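Local coordinates for protein cyclase (Uncultured organism, PDB 5IBZ) that probably acts as an arylformamidase-like enzyme of the putative cyclase family and holds acetylphosphate in its ligand pocket, at residues E15-W20 against W236-R241; G269-L272 against G276-I279. One frame throughout, in Å; residues are numbered along the deposited sequence.

Interaction 1 of 2, residues E15-W20 against W236-R241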
ATOM      1  N   GLU B  15     -32.911 -13.775  20.608  1.00 34.13           N
ATOM      2  CA  GLU B  15     -33.411 -13.893  21.979  1.00 40.73           C
ATOM      3  C   GLU B  15     -33.325 -15.335  22.471  1.00 43.46           C
ATOM      4  O   GLU B  15     -33.150 -15.580  23.662  1.00 37.53           O
ATOM      5  CB  GLU B  15     -34.852 -13.374  22.082  1.00 45.04           C
ATOM      6  CG  GLU B  15     -35.002 -11.876  21.763  1.00 44.79           C
ATOM      7  CD  GLU B  15     -34.034 -10.997  22.540  1.00 48.12           C
ATOM      8  OE1 GLU B  15     -33.706 -11.344  23.697  1.00 53.59           O
ATOM      9  OE2 GLU B  15     -33.596  -9.959  21.991  1.00 42.71           O
ATOM     10  N   LYS B  16     -33.431 -16.288  21.553  1.00 45.43           N
ATOM     11  CA  LYS B  16     -33.316 -17.693  21.932  1.00 47.59           C
ATOM     12  C   LYS B  16     -31.856 -18.124  22.094  1.00 45.43           C
ATOM     13  O   LYS B  16     -31.569 -19.061  22.845  1.00 48.33           O
ATOM     14  CB  LYS B  16     -34.003 -18.590  20.892  1.00 50.57           C
ATOM     15  N   LEU B  17     -30.932 -17.450  21.404  1.00 30.67           N
ATOM     16  CA  LEU B  17     -29.552 -17.933  21.362  1.00 21.10           C
ATOM     17  C   LEU B  17     -28.513 -16.828  21.244  1.00 16.51           C
ATOM     18  O   LEU B  17     -28.104 -16.449  20.145  1.00 17.80           O
ATOM     19  CB  LEU B  17     -29.385 -18.906  20.192  1.00 20.65           C
ATOM     20  CG  LEU B  17     -28.089 -19.710  20.150  1.00 29.86           C
ATOM     21  CD1 LEU B  17     -28.019 -20.695  21.291  1.00 29.72           C
ATOM     22  CD2 LEU B  17     -28.011 -20.427  18.822  1.00 35.72           C
ATOM     23  N   ASN B  18     -28.057 -16.330  22.381  1.00 14.48           N
ATOM     24  CA  ASN B  18     -27.005 -15.322  22.373  1.00 13.83           C
ATOM     25  C   ASN B  18     -26.225 -15.345  23.678  1.00 13.31           C
ATOM     26  O   ASN B  18     -26.697 -15.904  24.696  1.00 13.55           O
ATOM     27  CB  ASN B  18     -27.582 -13.925  22.122  1.00 14.23           C
ATOM     28  CG  ASN B  18     -28.320 -13.378  23.308  1.00 19.68           C
ATOM     29  OD1 ASN B  18     -27.704 -12.913  24.263  1.00 17.60           O
ATOM     30  ND2 ASN B  18     -29.654 -13.435  23.266  1.00 23.50           N
ATOM     31  N   ASN B  19     -25.029 -14.772  23.635  1.00 12.66           N
ATOM     32  CA  ASN B  19     -24.211 -14.607  24.818  1.00 12.22           C
ATOM     33  C   ASN B  19     -24.113 -13.161  25.309  1.00 12.27           C
ATOM     34  O   ASN B  19     -23.217 -12.832  26.078  1.00 11.89           O
ATOM     35  CB  ASN B  19     -22.800 -15.141  24.551  1.00 11.50           C
ATOM     36  CG  ASN B  19     -22.750 -16.632  24.473  1.00 11.46           C
ATOM     37  OD1 ASN B  19     -23.463 -17.329  25.201  1.00 11.88           O
ATOM     38  ND2 ASN B  19     -21.878 -17.149  23.600  1.00 11.05           N
ATOM     39  N   TRP B  20     -25.028 -12.295  24.895  1.00 12.81           N
ATOM     40  CA  TRP B  20     -24.993 -10.920  25.373  1.00 12.97           C
ATOM     41  C   TRP B  20     -25.164 -10.901  26.888  1.00 14.05           C
ATOM     42  O   TRP B  20     -26.041 -11.571  27.425  1.00 14.82           O
ATOM     43  CB  TRP B  20     -26.078 -10.076  24.716  1.00 15.28           C
ATOM     44  CG  TRP B  20     -25.880  -9.843  23.239  1.00 13.58           C
ATOM     45  CD1 TRP B  20     -25.144 -10.605  22.355  1.00 13.09           C
ATOM     46  CD2 TRP B  20     -26.426  -8.767  22.480  1.00 14.09           C
ATOM     47  NE1 TRP B  20     -25.224 -10.059  21.090  1.00 13.25           N
ATOM     48  CE2 TRP B  20     -26.003  -8.929  21.143  1.00 13.86           C
ATOM     49  CE3 TRP B  20     -27.239  -7.680  22.800  1.00 14.76           C
ATOM     50  CZ2 TRP B  20     -26.369  -8.028  20.133  1.00 14.30           C
ATOM     51  CZ3 TRP B  20     -27.600  -6.799  21.800  1.00 15.20           C
ATOM     52  CH2 TRP B  20     -27.170  -6.973  20.490  1.00 14.96           C
ATOM     53  N   TRP B 236     -24.838 -25.931  18.420  1.00 10.22           N
ATOM     54  CA  TRP B 236     -23.794 -26.845  18.901  1.00  9.46           C
ATOM     55  C   TRP B 236     -22.533 -26.076  19.314  1.00  9.73           C
ATOM     56  O   TRP B 236     -21.954 -26.335  20.368  1.00 11.25           O
ATOM     57  CB  TRP B 236     -23.481 -27.879  17.822  1.00  9.46           C
ATOM     58  CG  TRP B 236     -22.463 -28.896  18.192  1.00 10.16           C
ATOM     59  CD1 TRP B 236     -22.637 -30.004  18.987  1.00 13.68           C
ATOM     60  CD2 TRP B 236     -21.101 -28.910  17.774  1.00  9.75           C
ATOM     61  NE1 TRP B 236     -21.460 -30.711  19.063  1.00 14.78           N
ATOM     62  CE2 TRP B 236     -20.503 -30.053  18.333  1.00 10.76           C
ATOM     63  CE3 TRP B 236     -20.329 -28.067  16.967  1.00 12.61           C
ATOM     64  CZ2 TRP B 236     -19.167 -30.371  18.117  1.00 14.15           C
ATOM     65  CZ3 TRP B 236     -19.002 -28.386  16.760  1.00 15.42           C
ATOM     66  CH2 TRP B 236     -18.437 -29.521  17.330  1.00 14.66           C
ATOM     67  N   ILE B 237     -22.110 -25.141  18.479  1.00  9.95           N
ATOM     68  CA  ILE B 237     -20.968 -24.299  18.798  1.00  8.90           C
ATOM     69  C   ILE B 237     -21.194 -23.581  20.117  1.00  9.75           C
ATOM     70  O   ILE B 237     -20.283 -23.477  20.946  1.00  9.89           O
ATOM     71  CB  ILE B 237     -20.707 -23.295  17.643  1.00  8.85           C
ATOM     72  CG1 ILE B 237     -20.121 -24.043  16.444  1.00  9.57           C
ATOM     73  CG2 ILE B 237     -19.744 -22.218  18.092  1.00  9.42           C
ATOM     74  CD1 ILE B 237     -20.196 -23.294  15.130  1.00 10.13           C
ATOM     75  N   HIS B 238     -22.408 -23.078  20.318  1.00  9.77           N
ATOM     76  CA  HIS B 238     -22.785 -22.465  21.595  1.00  9.27           C
ATOM     77  C   HIS B 238     -22.706 -23.433  22.780  1.00 12.28           C
ATOM     78  O   HIS B 238     -22.100 -23.095  23.808  1.00 12.52           O
ATOM     79  CB  HIS B 238     -24.203 -21.885  21.512  1.00 11.56           C
ATOM     80  CG  HIS B 238     -24.706 -21.330  22.812  1.00 11.33           C
ATOM     81  ND1 HIS B 238     -25.770 -21.879  23.493  1.00 14.11           N
ATOM     82  CD2 HIS B 238     -24.296 -20.269  23.552  1.00 15.57           C
ATOM     83  CE1 HIS B 238     -25.987 -21.183  24.600  1.00 11.16           C
ATOM     84  NE2 HIS B 238     -25.116 -20.195  24.651  1.00 17.06           N
ATOM     85  N   GLU B 239     -23.325 -24.603  22.609  0.54  9.57           N
ATOM     86  CA  GLU B 239     -23.362 -25.657  23.622  0.54 12.46           C
ATOM     87  C   GLU B 239     -21.987 -25.985  24.143  0.54 11.03           C
ATOM     88  O   GLU B 239     -21.782 -26.119  25.355  0.54 11.40           O
ATOM     89  CB  GLU B 239     -23.982 -26.937  23.041  0.54 13.69           C
ATOM     90  CG  GLU B 239     -25.466 -26.867  22.845  0.54 18.57           C
ATOM     91  CD  GLU B 239     -26.006 -27.978  21.974  0.54 11.87           C
ATOM     92  OE1 GLU B 239     -26.799 -27.663  21.057  0.54 11.86           O
ATOM     93  OE2 GLU B 239     -25.681 -29.166  22.239  0.54 13.70           O
ATOM     94  N   GLN B 240     -21.060 -26.118  23.198  1.00 11.39           N
ATOM     95  CA  GLN B 240     -19.715 -26.623  23.446  1.00 11.10           C
ATOM     96  C   GLN B 240     -18.769 -25.558  24.010  1.00  9.01           C
ATOM     97  O   GLN B 240     -17.637 -25.871  24.387  1.00  9.53           O
ATOM     98  CB  GLN B 240     -19.132 -27.207  22.155  1.00 10.94           C
ATOM     99  CG  GLN B 240     -19.859 -28.459  21.651  1.00 12.44           C
ATOM    100  CD  GLN B 240     -19.743 -29.621  22.615  1.00 18.34           C
ATOM    101  OE1 GLN B 240     -18.689 -29.846  23.205  1.00 15.97           O
ATOM    102  NE2 GLN B 240     -20.821 -30.367  22.783  1.00 20.75           N
ATOM    103  N   ARG B 241     -19.233 -24.318  24.099  1.00  8.70           N
ATOM    104  CA  ARG B 241     -18.471 -23.225  24.697  1.00  9.13           C
ATOM    105  C   ARG B 241     -17.114 -23.083  24.004  1.00  9.02           C
ATOM    106  O   ARG B 241     -16.087 -22.833  24.635  1.00 10.65           O
ATOM    107  CB  ARG B 241     -18.341 -23.423  26.214  1.00  9.85           C
ATOM    108  CG  ARG B 241     -19.673 -23.198  26.924  1.00 13.14           C
ATOM    109  CD  ARG B 241     -19.530 -23.299  28.446  1.00 12.87           C
ATOM    110  NE  ARG B 241     -19.477 -24.683  28.900  1.00 17.17           N
ATOM    111  CZ  ARG B 241     -19.226 -25.062  30.156  1.00 21.21           C
ATOM    112  NH1 ARG B 241     -18.946 -24.164  31.091  1.00 22.07           N
ATOM    113  NH2 ARG B 241     -19.225 -26.354  30.469  1.00 20.35           N
TER
HETATM  114  O   HOH W   1     -25.795 -17.974  26.588  1.00 23.97           O
HETATM  115  O   HOH W   2     -21.126 -20.078  23.697  1.00 11.75           O

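Interaction 2 of 2, residues G269-L272 against G276-I279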
ATOM      1  N   GLY B 269     -23.542 -13.999  11.039  1.00 12.88           N
ATOM      2  CA  GLY B 269     -24.297 -13.144  11.931  1.00 12.27           C
ATOM      3  C   GLY B 269     -24.461 -13.762  13.299  1.00 11.58           C
ATOM      4  O   GLY B 269     -24.238 -13.107  14.326  1.00 13.95           O
ATOM      5  N   ASN B 270     -24.873 -15.026  13.335  1.00 11.13           N
ATOM      6  CA  ASN B 270     -25.108 -15.684  14.612  1.00 11.46           C
ATOM      7  C   ASN B 270     -23.800 -15.851  15.392  1.00  9.49           C
ATOM      8  O   ASN B 270     -23.772 -15.614  16.592  1.00 12.58           O
ATOM      9  CB  ASN B 270     -25.769 -17.055  14.421  1.00 10.90           C
ATOM     10  CG  ASN B 270     -27.225 -16.968  13.964  1.00 19.34           C
ATOM     11  OD1 ASN B 270     -27.711 -17.862  13.278  1.00 27.67           O
ATOM     12  ND2 ASN B 270     -27.922 -15.921  14.360  1.00 27.64           N
ATOM     13  N   LEU B 271     -22.715 -16.264  14.729  1.00  9.36           N
ATOM     14  CA  LEU B 271     -21.480 -16.458  15.479  1.00  9.04           C
ATOM     15  C   LEU B 271     -20.896 -15.144  15.979  1.00  9.42           C
ATOM     16  O   LEU B 271     -20.607 -14.992  17.165  1.00  9.22           O
ATOM     17  CB  LEU B 271     -20.435 -17.184  14.646  1.00 11.72           C
ATOM     18  CG  LEU B 271     -20.746 -18.650  14.345  1.00 11.60           C
ATOM     19  CD1 LEU B 271     -19.557 -19.273  13.605  1.00 10.24           C
ATOM     20  CD2 LEU B 271     -21.107 -19.469  15.563  1.00 13.57           C
ATOM     21  N   LEU B 272     -20.717 -14.181  15.083  1.00  9.81           N
ATOM     22  CA  LEU B 272     -20.039 -12.943  15.478  1.00 10.69           C
ATOM     23  C   LEU B 272     -20.876 -12.060  16.390  1.00 11.15           C
ATOM     24  O   LEU B 272     -20.424 -11.679  17.466  1.00 12.61           O
ATOM     25  CB  LEU B 272     -19.637 -12.157  14.235  1.00  9.01           C
ATOM     26  CG  LEU B 272     -18.583 -12.886  13.376  1.00  8.48           C
ATOM     27  CD1 LEU B 272     -18.416 -12.161  12.063  1.00 12.23           C
ATOM     28  CD2 LEU B 272     -17.240 -13.055  14.058  1.00 10.79           C
ATOM     29  N   GLY B 276     -20.637 -14.032  19.924  1.00  8.26           N
ATOM     30  CA  GLY B 276     -19.317 -13.477  20.148  1.00  8.56           C
ATOM     31  C   GLY B 276     -18.220 -14.520  19.943  1.00  7.75           C
ATOM     32  O   GLY B 276     -17.170 -14.483  20.589  1.00  8.60           O
ATOM     33  N   VAL B 277     -18.453 -15.438  19.010  1.00  7.69           N
ATOM     34  CA  VAL B 277     -17.490 -16.487  18.649  1.00  7.48           C
ATOM     35  C   VAL B 277     -16.701 -16.059  17.408  1.00  7.28           C
ATOM     36  O   VAL B 277     -17.281 -15.620  16.429  1.00  8.63           O
ATOM     37  CB  VAL B 277     -18.240 -17.812  18.418  1.00  8.79           C
ATOM     38  CG1 VAL B 277     -17.340 -18.866  17.769  1.00  7.42           C
ATOM     39  CG2 VAL B 277     -18.796 -18.346  19.751  1.00  9.85           C
ATOM     40  N   TYR B 278     -15.380 -16.181  17.470  1.00  7.08           N
ATOM     41  CA  TYR B 278     -14.496 -15.734  16.410  1.00  8.01           C
ATOM     42  C   TYR B 278     -14.483 -16.717  15.253  1.00 10.00           C
ATOM     43  O   TYR B 278     -14.695 -17.919  15.429  1.00  7.98           O
ATOM     44  CB  TYR B 278     -13.070 -15.534  16.974  1.00  7.84           C
ATOM     45  CG  TYR B 278     -13.054 -14.434  18.003  1.00  7.60           C
ATOM     46  CD1 TYR B 278     -13.449 -14.683  19.312  1.00 10.44           C
ATOM     47  CD2 TYR B 278     -12.705 -13.140  17.670  1.00  9.14           C
ATOM     48  CE1 TYR B 278     -13.493 -13.678  20.250  1.00  9.22           C
ATOM     49  CE2 TYR B 278     -12.730 -12.127  18.602  1.00  7.91           C
ATOM     50  CZ  TYR B 278     -13.145 -12.393  19.898  1.00  7.33           C
ATOM     51  OH  TYR B 278     -13.179 -11.377  20.850  1.00 10.61           O
ATOM     52  N   ILE B 279     -14.258 -16.170  14.062  1.00  8.52           N
ATOM     53  CA  ILE B 279     -14.220 -16.941  12.833  1.00  6.84           C
ATOM     54  C   ILE B 279     -12.832 -16.895  12.215  1.00  8.28           C
ATOM     55  O   ILE B 279     -12.275 -15.819  11.975  1.00  9.02           O
ATOM     56  CB  ILE B 279     -15.263 -16.408  11.815  1.00  7.17           C
ATOM     57  CG1 ILE B 279     -16.689 -16.651  12.334  1.00  8.33           C
ATOM     58  CG2 ILE B 279     -15.025 -16.993  10.442  1.00  9.95           C
ATOM     59  CD1 ILE B 279     -17.776 -16.131  11.453  1.00 10.06           C
TER

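Interaction 1 of 2, residues E15-W20 against W236-R241
The last turn of helix 233-239, closed by a Schellman motif at Arg241, meets the N-terminal loop through one side chain, His238, whose ring lies between Leu17 and Asn19. The imidazole stands out from the helix because chi1 is 176°, with CG opposite the backbone N, and it presents its two nitrogens to different neighbours. Leu17 supplies a methyl group: its CD1 reaches His238 ND1 at 3.4 Å along an oblique path, the two side chains sliding past each other in opposite directions. Asn19 comes to the ring edge instead, with OD1 near the ring plane and the amide turned 36° from it. Here His238 NE2 donates to Asn19 OD1 in a weak hydrogen bond of 3.4 Å, strongly bent at the hydrogen (123°).

Two waters add further links. A first molecule lies 3.0 Å from His238 NE2 and donates to Asn19 OD1 at 2.8 Å and to the carbonyl oxygen of Asn18. A second accepts from Asn19 ND2 at 3.0 Å and donates to His238 O at 3.2 Å, bridging the loop to the helix backbone. Both ends of the Asn19 amide have further partners, OD1 taking a hydrogen bond from Lys22 and ND2 giving one to Leu275 O, which should fix its rotation. Just before it, Asn18 OD1 accepts from Trp20 N at 2.8 Å on an in-plane lone pair, closing an Asx turn that shapes the loop. Leu275 of helix 266-275 touches both Leu17 and His238. On the helix side, His238 O also accepts from Arg241 N, and the positive phi of Arg241 completes the backbone reversal characteristic of a Schellman C-terminal cap.

Interaction 2 of 2, residues G269-L272 against G276-I279
Leu271 meets the outgoing chain first, through its backbone: Val277 N donates to Leu271 O at 2.9 Å with a nearly straight N-H...O angle of 159°. The donor stands above the carbonyl plane, 39° out of it, and so is not on a lone pair. The acceptor belongs to a wider, pi-type turn at 270-272, and the bond reaches six residues on. Farther out, Leu271 CD1 packs on Ile279 CG1 at 4.1 Å, the two side chains crossing at about a right angle, while CD2 faces Val277 CB more loosely.

Helix 266-275 is the connecting element of a beta-alpha-beta crossover: it lies in sequence between the parallel, neighbouring strands 244-247 and 278-281 of the mixed sheet. Gly276, with positive phi, is the first residue to leave the helical path, a conformation easily adopted without a side chain.

Leu272 follows. Its carbonyl oxygen receives a CA-H...O contact from Gly276 CA at 3.4 Å. CG sits anti to the carbonyl carbon (chi1 -65°), and although the first bond points away from 276-279, the branch end returns to it, bringing CG within 3.9 Å of Ile279 CD1 and CD2 within 3.5 Å of Val277 O. An alanine here would take away CG and both methyls, and is likely to leave a gap beside Ile279 CD1 and over Val277 O, with the isoleucine end freer to turn. The Ile279 side chain lies about 5 Å from the bound acetylphosphate, whose pocket includes His268 and Glu281 from the same helix and strand.

Interactions 1 and 2 follow one another along the chain, the first closing at Arg241 before the second opens at Gly269, and their centres lie about 10 Å apart on the same side of the chain's centre. Ile237 joins them directly: its CD1 packs on Leu271 CD2 at 4.0 Å, and its CG2 lies against Val277 CG1. Helices 233-239 and 266-275 thus pack together, with the N-terminal loop laid over their ends. Interaction 2 leads inward to strand 278-281 and the acetylphosphate pocket, whereas interaction 1 is more peripheral, its centre about 20 Å from that of the chain, against about 12 Å for interaction 2, and joins residues over 200 positions apart in sequence.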